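Uncharacterized protein DUF1344 (Bacteroides vulgatus ATCC 8482, PDB 3K6O) is of unknown function but, as a NigD-like protein with a signal sequence, is probably exported, and pairs an OB domain with a beta sandwich domain. Local coordinates at residues Phe60-Phe65 and Arg78-Thr83. Sequence-based numbering, arbitrary orientation.
Sequences FGNYSF and RLNDYT
N62 and N80 meet where the antiparallel ladder of 60-65 and 78-83 is broken by a classic beta bulge, a worked example of side chains bridging an irregularity: N80 and D81 together face N62. Packing is tight at the amide of N80, which spends both N-H bonds on the opposite strand, ND2 reaching N62 OD1 at 2.8 Å and S64 OG at 3.0 Å, both nearly straight, with both acceptors in the amide plane of N80. The two amide planes stand 87° apart, and ND2 sits above the carbonyl plane of N62. N80 OD1 accepts R78 NE in the guanidinium plane, while R78 NH1 bonds Q45 OE1. An alanine in place of N80 would probably leave N62 OD1 and S64 OG without their shared donor and R78 NE without its acceptor. On the other face L79 CD1 abuts the edge of the Y63 ring, 3.8 Å from CE1, and G61 C lies over one ring face, toward its rim. Y63, L79, S64 and F60 are buried; the looser side is at partly exposed R78 and D81. In the OB domain, this hairpin lies between strand 16-23, whose A18 O bonds Y63 OH, and strands 40-43 and 45-46; helix 217-221 touches F60, N62, D81 and T83 through L220.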
ATOM      1  N   PHE A  60       0.783  -2.899   8.528  1.00 31.46           N
ATOM      2  CA  PHE A  60      -0.363  -3.788   8.369  1.00 30.99           C
ATOM      3  C   PHE A  60      -0.521  -4.387   9.764  1.00 31.92           C
ATOM      4  O   PHE A  60       0.336  -5.153  10.243  1.00 31.53           O
ATOM      5  CB  PHE A  60      -0.045  -4.826   7.286  1.00 30.62           C
ATOM      6  CG  PHE A  60      -1.200  -5.690   6.876  1.00 31.18           C
ATOM      7  CD1 PHE A  60      -2.428  -5.151   6.533  1.00 33.29           C
ATOM      8  CD2 PHE A  60      -1.036  -7.056   6.764  1.00 34.94           C
ATOM      9  CE1 PHE A  60      -3.487  -5.980   6.119  1.00 32.90           C
ATOM     10  CE2 PHE A  60      -2.081  -7.882   6.358  1.00 34.52           C
ATOM     11  CZ  PHE A  60      -3.295  -7.349   6.025  1.00 32.16           C
ATOM     12  N   GLY A  61      -1.586  -3.992  10.447  1.00 32.40           N
ATOM     13  CA  GLY A  61      -1.681  -4.225  11.870  1.00 32.01           C
ATOM     14  C   GLY A  61      -2.881  -5.008  12.329  1.00 32.12           C
ATOM     15  O   GLY A  61      -3.823  -5.213  11.575  1.00 32.30           O
ATOM     16  N   ASN A  62      -2.801  -5.447  13.588  1.00 31.38           N
ATOM     17  CA  ASN A  62      -3.830  -6.189  14.281  1.00 31.28           C
ATOM     18  C   ASN A  62      -4.287  -5.378  15.511  1.00 31.24           C
ATOM     19  O   ASN A  62      -3.544  -5.269  16.464  1.00 31.05           O
ATOM     20  CB  ASN A  62      -3.251  -7.551  14.712  1.00 31.35           C
ATOM     21  CG  ASN A  62      -4.238  -8.407  15.448  1.00 31.53           C
ATOM     22  OD1 ASN A  62      -5.190  -7.914  16.061  1.00 32.48           O
ATOM     23  ND2 ASN A  62      -4.011  -9.709  15.414  1.00 34.89           N
ATOM     24  N   TYR A  63      -5.503  -4.836  15.466  1.00 31.13           N
ATOM     25  CA  TYR A  63      -6.038  -3.942  16.497  1.00 31.01           C
ATOM     26  C   TYR A  63      -7.255  -4.530  17.167  1.00 31.57           C
ATOM     27  O   TYR A  63      -8.024  -5.259  16.543  1.00 31.61           O
ATOM     28  CB  TYR A  63      -6.421  -2.573  15.885  1.00 31.66           C
ATOM     29  CG  TYR A  63      -5.517  -2.156  14.754  1.00 29.82           C
ATOM     30  CD1 TYR A  63      -4.166  -1.896  14.987  1.00 30.64           C
ATOM     31  CD2 TYR A  63      -5.989  -2.055  13.461  1.00 32.86           C
ATOM     32  CE1 TYR A  63      -3.294  -1.544  13.959  1.00 30.08           C
ATOM     33  CE2 TYR A  63      -5.115  -1.692  12.391  1.00 31.42           C
ATOM     34  CZ  TYR A  63      -3.770  -1.451  12.667  1.00 30.70           C
ATOM     35  OH  TYR A  63      -2.895  -1.114  11.677  1.00 29.38           O
ATOM     36  N   SER A  64      -7.411  -4.201  18.453  1.00 31.34           N
ATOM     37  CA  SER A  64      -8.638  -4.395  19.191  1.00 31.14           C
ATOM     38  C   SER A  64      -9.161  -3.043  19.610  1.00 31.60           C
ATOM     39  O   SER A  64      -8.475  -2.278  20.312  1.00 31.82           O
ATOM     40  CB  SER A  64      -8.408  -5.227  20.459  1.00 30.84           C
ATOM     41  OG  SER A  64      -7.987  -6.548  20.172  1.00 29.65           O
ATOM     42  N   PHE A  65     -10.377  -2.738  19.209  1.00 31.94           N
ATOM     43  CA  PHE A  65     -10.936  -1.440  19.515  1.00 33.23           C
ATOM     44  C   PHE A  65     -11.591  -1.533  20.872  1.00 33.54           C
ATOM     45  O   PHE A  65     -12.583  -2.224  21.017  1.00 33.68           O
ATOM     46  CB  PHE A  65     -11.933  -1.014  18.429  1.00 33.80           C
ATOM     47  CG  PHE A  65     -11.292  -0.721  17.136  1.00 34.66           C
ATOM     48  CD1 PHE A  65     -10.899  -1.745  16.300  1.00 37.42           C
ATOM     49  CD2 PHE A  65     -11.054   0.569  16.748  1.00 36.81           C
ATOM     50  CE1 PHE A  65     -10.271  -1.464  15.084  1.00 38.66           C
ATOM     51  CE2 PHE A  65     -10.430   0.844  15.539  1.00 36.29           C
ATOM     52  CZ  PHE A  65     -10.050  -0.170  14.712  1.00 36.10           C
ATOM     53  N   ARG A  78      -5.885  -1.617  21.583  1.00 29.72           N
ATOM     54  CA  ARG A  78      -4.761  -2.469  21.888  1.00 29.46           C
ATOM     55  C   ARG A  78      -4.104  -2.816  20.552  1.00 29.25           C
ATOM     56  O   ARG A  78      -4.775  -3.288  19.618  1.00 29.93           O
ATOM     57  CB  ARG A  78      -5.195  -3.766  22.600  1.00 29.30           C
ATOM     58  CG  ARG A  78      -4.071  -4.727  22.795  1.00 29.93           C
ATOM     59  CD  ARG A  78      -4.374  -5.842  23.741  1.00 32.53           C
ATOM     60  NE  ARG A  78      -5.551  -6.602  23.375  1.00 34.09           N
ATOM     61  CZ  ARG A  78      -6.701  -6.611  24.051  1.00 36.58           C
ATOM     62  NH1 ARG A  78      -6.880  -5.873  25.145  1.00 37.02           N
ATOM     63  NH2 ARG A  78      -7.695  -7.362  23.616  1.00 38.05           N
ATOM     64  N   LEU A  79      -2.805  -2.602  20.473  1.00 28.55           N
ATOM     65  CA  LEU A  79      -2.036  -2.974  19.298  1.00 29.27           C
ATOM     66  C   LEU A  79      -1.506  -4.383  19.539  1.00 29.37           C
ATOM     67  O   LEU A  79      -0.561  -4.550  20.294  1.00 28.96           O
ATOM     68  CB  LEU A  79      -0.889  -1.984  19.080  1.00 29.11           C
ATOM     69  CG  LEU A  79       0.062  -2.278  17.924  1.00 28.29           C
ATOM     70  CD1 LEU A  79      -0.690  -2.303  16.558  1.00 27.38           C
ATOM     71  CD2 LEU A  79       1.200  -1.269  17.908  1.00 26.93           C
ATOM     72  N   ASN A  80      -2.151  -5.380  18.921  1.00 29.37           N
ATOM     73  CA  ASN A  80      -1.832  -6.800  19.146  1.00 30.04           C
ATOM     74  C   ASN A  80      -0.588  -7.266  18.379  1.00 30.64           C
ATOM     75  O   ASN A  80       0.131  -8.113  18.847  1.00 31.25           O
ATOM     76  CB  ASN A  80      -3.014  -7.709  18.763  1.00 29.69           C
ATOM     77  CG  ASN A  80      -4.308  -7.378  19.512  1.00 30.42           C
ATOM     78  OD1 ASN A  80      -4.310  -7.207  20.732  1.00 28.11           O
ATOM     79  ND2 ASN A  80      -5.419  -7.303  18.773  1.00 30.25           N
ATOM     80  N   ASP A  81      -0.334  -6.687  17.220  1.00 31.43           N
ATOM     81  CA  ASP A  81       0.719  -7.136  16.314  1.00 32.28           C
ATOM     82  C   ASP A  81       0.709  -6.232  15.112  1.00 32.92           C
ATOM     83  O   ASP A  81      -0.298  -5.546  14.845  1.00 32.95           O
ATOM     84  CB  ASP A  81       0.437  -8.562  15.829  1.00 32.89           C
ATOM     85  CG  ASP A  81       1.656  -9.262  15.281  1.00 32.84           C
ATOM     86  OD1 ASP A  81       2.757  -8.697  15.272  1.00 33.67           O
ATOM     87  OD2 ASP A  81       1.488 -10.403  14.824  1.00 34.84           O
ATOM     88  N   TYR A  82       1.820  -6.218  14.386  1.00 32.76           N
ATOM     89  CA  TYR A  82       1.832  -5.610  13.078  1.00 33.25           C
ATOM     90  C   TYR A  82       3.068  -6.029  12.302  1.00 33.73           C
ATOM     91  O   TYR A  82       3.975  -6.670  12.837  1.00 33.79           O
ATOM     92  CB  TYR A  82       1.778  -4.084  13.194  1.00 32.77           C
ATOM     93  CG  TYR A  82       2.996  -3.475  13.845  1.00 32.50           C
ATOM     94  CD1 TYR A  82       3.093  -3.392  15.206  1.00 33.18           C
ATOM     95  CD2 TYR A  82       4.052  -2.995  13.091  1.00 32.07           C
ATOM     96  CE1 TYR A  82       4.197  -2.858  15.795  1.00 31.92           C
ATOM     97  CE2 TYR A  82       5.160  -2.458  13.687  1.00 30.80           C
ATOM     98  CZ  TYR A  82       5.218  -2.405  15.043  1.00 30.46           C
ATOM     99  OH  TYR A  82       6.289  -1.844  15.668  1.00 31.70           O
ATOM    100  N   THR A  83       3.091  -5.671  11.029  1.00 34.81           N
ATOM    101  CA  THR A  83       4.311  -5.764  10.241  1.00 35.05           C
ATOM    102  C   THR A  83       4.518  -4.468   9.492  1.00 35.08           C
ATOM    103  O   THR A  83       3.549  -3.766   9.179  1.00 36.32           O
ATOM    104  CB  THR A  83       4.301  -6.970   9.285  1.00 35.66           C
ATOM    105  OG1 THR A  83       5.612  -7.125   8.723  1.00 35.59           O
ATOM    106  CG2 THR A  83       3.265  -6.796   8.154  1.00 34.86           C
TER